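Long-range contact in amidohydrolase family protein (Acinetobacter baumannii, PDB 4I6K), which probably hydrolyses 2-pyrone-4,6-dicarboxylic acid or a related carboxylated lactone, as a member of the amidohydrolase family: residues Y51-H65 with W249-E261. Sequence-based numbering, arbitrary orientation.
Sequences YEATVQSFISHLDEH and WPHTQHESLITYE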
loop_
_atom_site.group_PDB
_atom_site.type_symbol
_atom_site.label_atom_id
_atom_site.label_comp_id
_atom_site.label_asym_id
_atom_site.label_seq_id
_atom_site.Cartn_x
_atom_site.Cartn_y
_atom_site.Cartn_z
ATOM N N TYR A 51 19.855 7.181 4.079
ATOM C CA TYR A 51 20.532 6.117 3.362
ATOM C C TYR A 51 19.943 6.018 1.973
ATOM O O TYR A 51 18.959 6.678 1.670
ATOM C CB TYR A 51 20.417 4.779 4.107
ATOM C CG TYR A 51 18.999 4.371 4.459
ATOM C CD1 TYR A 51 18.247 3.582 3.599
ATOM C CD2 TYR A 51 18.421 4.767 5.659
ATOM C CE1 TYR A 51 16.951 3.205 3.914
ATOM C CE2 TYR A 51 17.124 4.405 5.986
ATOM C CZ TYR A 51 16.396 3.621 5.107
ATOM O OH TYR A 51 15.113 3.254 5.424
ATOM N N GLU A 52 20.567 5.202 1.130
ATOM C CA GLU A 52 20.128 5.004 -0.245
ATOM C C GLU A 52 19.198 3.799 -0.327
ATOM O O GLU A 52 19.549 2.724 0.150
ATOM C CB GLU A 52 21.352 4.759 -1.134
ATOM C CG GLU A 52 21.775 5.931 -1.996
ATOM C CD GLU A 52 21.477 7.273 -1.375
ATOM O OE1 GLU A 52 22.021 7.569 -0.290
ATOM O OE2 GLU A 52 20.698 8.039 -1.987
ATOM N N ALA A 53 18.015 3.974 -0.919
ATOM C CA ALA A 53 17.126 2.836 -1.197
ATOM C C ALA A 53 16.877 2.720 -2.704
ATOM O O ALA A 53 15.890 3.251 -3.211
ATOM C CB ALA A 53 15.799 2.975 -0.429
ATOM N N THR A 54 17.776 2.029 -3.409
ATOM C CA THR A 54 17.826 2.060 -4.876
ATOM C C THR A 54 16.969 0.992 -5.544
ATOM O O THR A 54 16.713 -0.074 -4.958
ATOM C CB THR A 54 19.265 1.857 -5.393
ATOM O OG1 THR A 54 19.740 0.571 -4.977
ATOM C CG2 THR A 54 20.184 2.920 -4.850
ATOM N N VAL A 55 16.553 1.264 -6.784
ATOM C CA VAL A 55 15.805 0.273 -7.551
ATOM C C VAL A 55 16.673 -0.950 -7.639
ATOM O O VAL A 55 16.209 -2.090 -7.518
ATOM C CB VAL A 55 15.527 0.725 -8.974
ATOM C CG1 VAL A 55 14.291 0.003 -9.506
ATOM C CG2 VAL A 55 15.325 2.210 -9.025
ATOM N N GLN A 56 17.954 -0.690 -7.854
ATOM C CA GLN A 56 18.954 -1.733 -7.941
ATOM C C GLN A 56 18.835 -2.668 -6.735
ATOM O O GLN A 56 18.615 -3.868 -6.882
ATOM C CB GLN A 56 20.341 -1.085 -8.010
ATOM C CG GLN A 56 21.510 -2.041 -7.872
ATOM C CD GLN A 56 21.736 -2.841 -9.134
ATOM O OE1 GLN A 56 22.465 -3.836 -9.132
ATOM N NE2 GLN A 56 21.106 -2.411 -10.226
ATOM N N SER A 57 18.973 -2.111 -5.542
ATOM C CA SER A 57 18.845 -2.908 -4.335
ATOM C C SER A 57 17.496 -3.636 -4.301
ATOM O O SER A 57 17.423 -4.819 -3.963
ATOM C CB SER A 57 19.023 -2.027 -3.095
ATOM O OG SER A 57 19.063 -2.823 -1.925
ATOM N N PHE A 58 16.431 -2.930 -4.675
ATOM C CA PHE A 58 15.095 -3.508 -4.623
ATOM C C PHE A 58 14.900 -4.655 -5.619
ATOM O O PHE A 58 14.411 -5.725 -5.248
ATOM C CB PHE A 58 14.027 -2.432 -4.817
ATOM C CG PHE A 58 12.631 -2.974 -4.850
ATOM C CD1 PHE A 58 12.156 -3.749 -3.813
ATOM C CD2 PHE A 58 11.797 -2.716 -5.925
ATOM C CE1 PHE A 58 10.868 -4.256 -3.849
ATOM C CE2 PHE A 58 10.509 -3.219 -5.968
ATOM C CZ PHE A 58 10.043 -3.986 -4.931
ATOM N N ILE A 59 15.270 -4.432 -6.877
ATOM C CA ILE A 59 15.194 -5.496 -7.875
ATOM C C ILE A 59 16.087 -6.648 -7.452
ATOM O O ILE A 59 15.819 -7.809 -7.769
ATOM C CB ILE A 59 15.605 -5.025 -9.297
ATOM C CG1 ILE A 59 14.380 -4.629 -10.126
ATOM C CG2 ILE A 59 16.276 -6.152 -10.043
ATOM C CD1 ILE A 59 13.538 -3.560 -9.521
ATOM N N SER A 60 17.153 -6.335 -6.722
ATOM C CA SER A 60 18.055 -7.384 -6.255
ATOM C C SER A 60 17.384 -8.313 -5.244
ATOM O O SER A 60 17.621 -9.519 -5.245
ATOM C CB SER A 60 19.311 -6.779 -5.646
ATOM O OG SER A 60 20.200 -7.808 -5.285
ATOM N N HIS A 61 16.554 -7.751 -4.370
ATOM C CA HIS A 61 15.797 -8.569 -3.425
ATOM C C HIS A 61 14.710 -9.403 -4.108
ATOM O O HIS A 61 14.457 -10.542 -3.714
ATOM C CB HIS A 61 15.181 -7.701 -2.336
ATOM C CG HIS A 61 16.187 -7.115 -1.398
ATOM N ND1 HIS A 61 16.484 -5.770 -1.368
ATOM C CD2 HIS A 61 16.976 -7.697 -0.465
ATOM C CE1 HIS A 61 17.404 -5.544 -0.448
ATOM N NE2 HIS A 61 17.716 -6.697 0.118
ATOM N N LEU A 62 14.062 -8.826 -5.121
ATOM C CA LEU A 62 13.060 -9.550 -5.897
ATOM C C LEU A 62 13.696 -10.767 -6.557
ATOM O O LEU A 62 13.165 -11.876 -6.484
ATOM C CB LEU A 62 12.433 -8.647 -6.967
ATOM C CG LEU A 62 11.658 -7.410 -6.499
ATOM C CD1 LEU A 62 10.906 -6.781 -7.673
ATOM C CD2 LEU A 62 10.699 -7.774 -5.384
ATOM N N ASP A 63 14.833 -10.541 -7.210
ATOM C CA ASP A 63 15.596 -11.612 -7.854
ATOM C C ASP A 63 15.965 -12.720 -6.873
ATOM O O ASP A 63 15.691 -13.894 -7.127
ATOM C CB ASP A 63 16.851 -11.038 -8.499
ATOM C CG ASP A 63 16.527 -10.106 -9.637
ATOM O OD1 ASP A 63 17.409 -9.329 -10.059
ATOM O OD2 ASP A 63 15.373 -10.158 -10.117
ATOM N N GLU A 64 16.556 -12.337 -5.743
ATOM C CA GLU A 64 16.980 -13.293 -4.724
ATOM C C GLU A 64 15.844 -14.158 -4.174
ATOM O O GLU A 64 16.102 -15.177 -3.531
ATOM C CB GLU A 64 17.675 -12.575 -3.563
ATOM C CG GLU A 64 18.863 -11.724 -3.985
ATOM C CD GLU A 64 19.678 -11.208 -2.809
ATOM O OE1 GLU A 64 20.904 -11.033 -2.979
ATOM O OE2 GLU A 64 19.099 -10.978 -1.722
ATOM N N HIS A 65 14.597 -13.764 -4.419
ATOM C CA HIS A 65 13.446 -14.518 -3.901
ATOM C C HIS A 65 12.436 -14.913 -4.970
ATOM O O HIS A 65 11.288 -15.260 -4.668
ATOM C CB HIS A 65 12.741 -13.742 -2.792
ATOM C CG HIS A 65 13.595 -13.510 -1.585
ATOM N ND1 HIS A 65 13.575 -14.345 -0.488
ATOM C CD2 HIS A 65 14.494 -12.539 -1.303
ATOM C CE1 HIS A 65 14.419 -13.893 0.422
ATOM N NE2 HIS A 65 14.993 -12.801 -0.049
ATOM N N TRP A 249 9.622 -2.978 2.068
ATOM C CA TRP A 249 11.017 -2.555 1.960
ATOM C C TRP A 249 11.114 -1.054 1.586
ATOM O O TRP A 249 10.318 -0.551 0.787
ATOM C CB TRP A 249 11.736 -3.429 0.929
ATOM C CG TRP A 249 13.187 -3.129 0.807
ATOM C CD1 TRP A 249 14.203 -3.662 1.549
ATOM C CD2 TRP A 249 13.799 -2.210 -0.116
ATOM N NE1 TRP A 249 15.407 -3.146 1.135
ATOM C CE2 TRP A 249 15.187 -2.248 0.119
ATOM C CE3 TRP A 249 13.304 -1.363 -1.114
ATOM C CZ2 TRP A 249 16.089 -1.464 -0.607
ATOM C CZ3 TRP A 249 14.201 -0.588 -1.836
ATOM C CH2 TRP A 249 15.575 -0.639 -1.576
ATOM N N PRO A 250 12.097 -0.326 2.149
ATOM C CA PRO A 250 13.171 -0.784 3.015
ATOM C C PRO A 250 12.841 -0.627 4.492
ATOM O O PRO A 250 13.739 -0.337 5.281
ATOM C CB PRO A 250 14.296 0.179 2.666
ATOM C CG PRO A 250 13.558 1.496 2.473
ATOM C CD PRO A 250 12.187 1.128 1.913
ATOM N N HIS A 251 11.568 -0.778 4.852
ATOM C CA HIS A 251 11.159 -0.901 6.264
ATOM C C HIS A 251 11.587 0.282 7.088
ATOM O O HIS A 251 12.282 0.116 8.096
ATOM C CB HIS A 251 11.724 -2.191 6.880
ATOM C CG HIS A 251 11.705 -3.352 5.936
ATOM N ND1 HIS A 251 12.854 -3.922 5.426
ATOM C CD2 HIS A 251 10.672 -4.011 5.358
ATOM C CE1 HIS A 251 12.529 -4.898 4.596
ATOM N NE2 HIS A 251 11.212 -4.970 4.534
ATOM N N THR A 252 11.167 1.473 6.659
ATOM C CA THR A 252 11.601 2.737 7.278
ATOM C C THR A 252 11.288 2.827 8.768
ATOM O O THR A 252 10.198 2.438 9.205
ATOM C CB THR A 252 10.960 3.973 6.590
ATOM O OG1 THR A 252 9.554 3.744 6.364
ATOM C CG2 THR A 252 11.674 4.290 5.266
ATOM N N GLN A 253 12.235 3.374 9.531
ATOM C CA GLN A 253 12.054 3.557 10.962
ATOM C C GLN A 253 11.973 2.207 11.658
ATOM O O GLN A 253 11.547 2.122 12.801
ATOM C CB GLN A 253 10.792 4.382 11.259
ATOM C CG GLN A 253 10.798 5.752 10.617
ATOM C CD GLN A 253 9.872 6.734 11.299
ATOM O OE1 GLN A 253 10.314 7.746 11.844
ATOM N NE2 GLN A 253 8.581 6.444 11.275
ATOM N N HIS A 254 12.394 1.156 10.963
ATOM C CA HIS A 254 12.384 -0.197 11.505
ATOM C C HIS A 254 13.566 -0.963 10.939
ATOM O O HIS A 254 13.592 -2.209 10.960
ATOM C CB HIS A 254 11.099 -0.934 11.118
ATOM C CG HIS A 254 9.887 -0.476 11.864
ATOM N ND1 HIS A 254 9.159 0.634 11.493
ATOM C CD2 HIS A 254 9.258 -0.995 12.943
ATOM C CE1 HIS A 254 8.140 0.788 12.323
ATOM N NE2 HIS A 254 8.178 -0.188 13.214
ATOM N N GLU A 255 14.534 -0.208 10.423
ATOM C CA GLU A 255 15.634 -0.783 9.664
ATOM C C GLU A 255 16.505 -1.706 10.511
ATOM O O GLU A 255 17.047 -2.681 10.001
ATOM C CB GLU A 255 16.488 0.324 9.032
ATOM C CG GLU A 255 15.746 1.183 8.023
ATOM C CD GLU A 255 15.102 2.391 8.646
ATOM O OE1 GLU A 255 14.728 3.324 7.893
ATOM O OE2 GLU A 255 14.970 2.411 9.885
ATOM N N SER A 256 16.641 -1.396 11.803
ATOM C CA SER A 256 17.508 -2.176 12.676
ATOM C C SER A 256 16.902 -3.554 12.927
ATOM O O SER A 256 17.614 -4.499 13.256
ATOM C CB SER A 256 17.713 -1.462 14.011
ATOM O OG SER A 256 17.497 -0.067 13.889
ATOM N N LEU A 257 15.583 -3.661 12.772
ATOM C CA LEU A 257 14.861 -4.852 13.214
ATOM C C LEU A 257 14.340 -5.691 12.058
ATOM O O LEU A 257 13.986 -6.851 12.253
ATOM C CB LEU A 257 13.672 -4.468 14.110
ATOM C CG LEU A 257 13.875 -3.353 15.141
ATOM C CD1 LEU A 257 12.553 -2.657 15.450
ATOM C CD2 LEU A 257 14.558 -3.879 16.412
ATOM N N ILE A 258 14.286 -5.109 10.863
ATOM C CA ILE A 258 13.608 -5.770 9.747
ATOM C C ILE A 258 14.385 -5.820 8.433
ATOM O O ILE A 258 14.723 -4.786 7.857
ATOM C CB ILE A 258 12.234 -5.120 9.470
ATOM C CG1 ILE A 258 11.405 -5.059 10.758
ATOM C CG2 ILE A 258 11.502 -5.911 8.387
ATOM C CD1 ILE A 258 10.858 -6.433 11.211
ATOM N N THR A 259 14.631 -7.034 7.955
ATOM C CA THR A 259 15.210 -7.247 6.638
ATOM C C THR A 259 14.134 -7.737 5.678
ATOM O O THR A 259 13.035 -8.152 6.089
ATOM C CB THR A 259 16.304 -8.338 6.667
ATOM O OG1 THR A 259 15.717 -9.584 7.070
ATOM C CG2 THR A 259 17.423 -7.966 7.633
ATOM N N TYR A 260 14.462 -7.717 4.392
ATOM C CA TYR A 260 13.593 -8.318 3.406
ATOM C C TYR A 260 13.275 -9.749 3.818
ATOM O O TYR A 260 12.112 -10.166 3.801
ATOM C CB TYR A 260 14.231 -8.291 2.030
ATOM C CG TYR A 260 13.201 -8.302 0.941
ATOM C CD1 TYR A 260 12.627 -7.122 0.505
ATOM C CD2 TYR A 260 12.784 -9.500 0.364
ATOM C CE1 TYR A 260 11.669 -7.122 -0.487
ATOM C CE2 TYR A 260 11.823 -9.520 -0.623
ATOM C CZ TYR A 260 11.266 -8.328 -1.047
ATOM O OH TYR A 260 10.307 -8.337 -2.035
ATOM N N GLU A 261 14.301 -10.503 4.204
ATOM C CA GLU A 261 14.104 -11.903 4.598
ATOM C C GLU A 261 13.138 -12.030 5.775
ATOM O O GLU A 261 12.316 -12.951 5.828
ATOM C CB GLU A 261 15.439 -12.569 4.929
ATOM C CG GLU A 261 16.343 -12.734 3.718
ATOM C CD GLU A 261 16.608 -11.417 3.034
ATOM O OE1 GLU A 261 16.754 -10.405 3.754
ATOM O OE2 GLU A 261 16.653 -11.384 1.780
#
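Trp249 lays its indole against the first turns of helix 55-64, where aromatic and apolar contacts dominate. With its CG anti to the backbone N (chi1 -176°), the ring reaches the helix, and Trp249 CZ3 meets Phe58 CB at 3.5 Å. Trp249 CH2 lies 3.8 Å from Ala53 CB, and His61 ND1 sits over the rim of the same face as Phe58 CA. Pro250, which follows a cis peptide bond, covers the opposite face with its CB, while its CG touches Ala53. The same His61 also packs on Tyr260: its CB stands almost on the ring normal, 3.8 Å from the Tyr260 centroid, a CH-pi contact; the two rings are near parallel but slid apart. Leu62 CD2 reaches the hydroxyl end of Tyr260, which hydrogen-bonds to Asp29 of strand 28-32.

Two hydrogen bonds close the ends. His65 NE2 donates to Glu261 OE2 over 2.8 Å, within 6° of the imidazole plane but on the anti side of OE2, 31° out of the carboxylate plane. Tyr51 OH bonds to Glu255 OE1, which also accepts from Gln253 N; the modelled Tyr51 OH to Glu255 OE1 length, 2.5 Å, is unusually short and doubtful.

The contact lies at the seam where the first and last beta-alpha units of the amidohydrolase (beta/alpha)8 barrel meet, with Thr252 beside the bound citric acid.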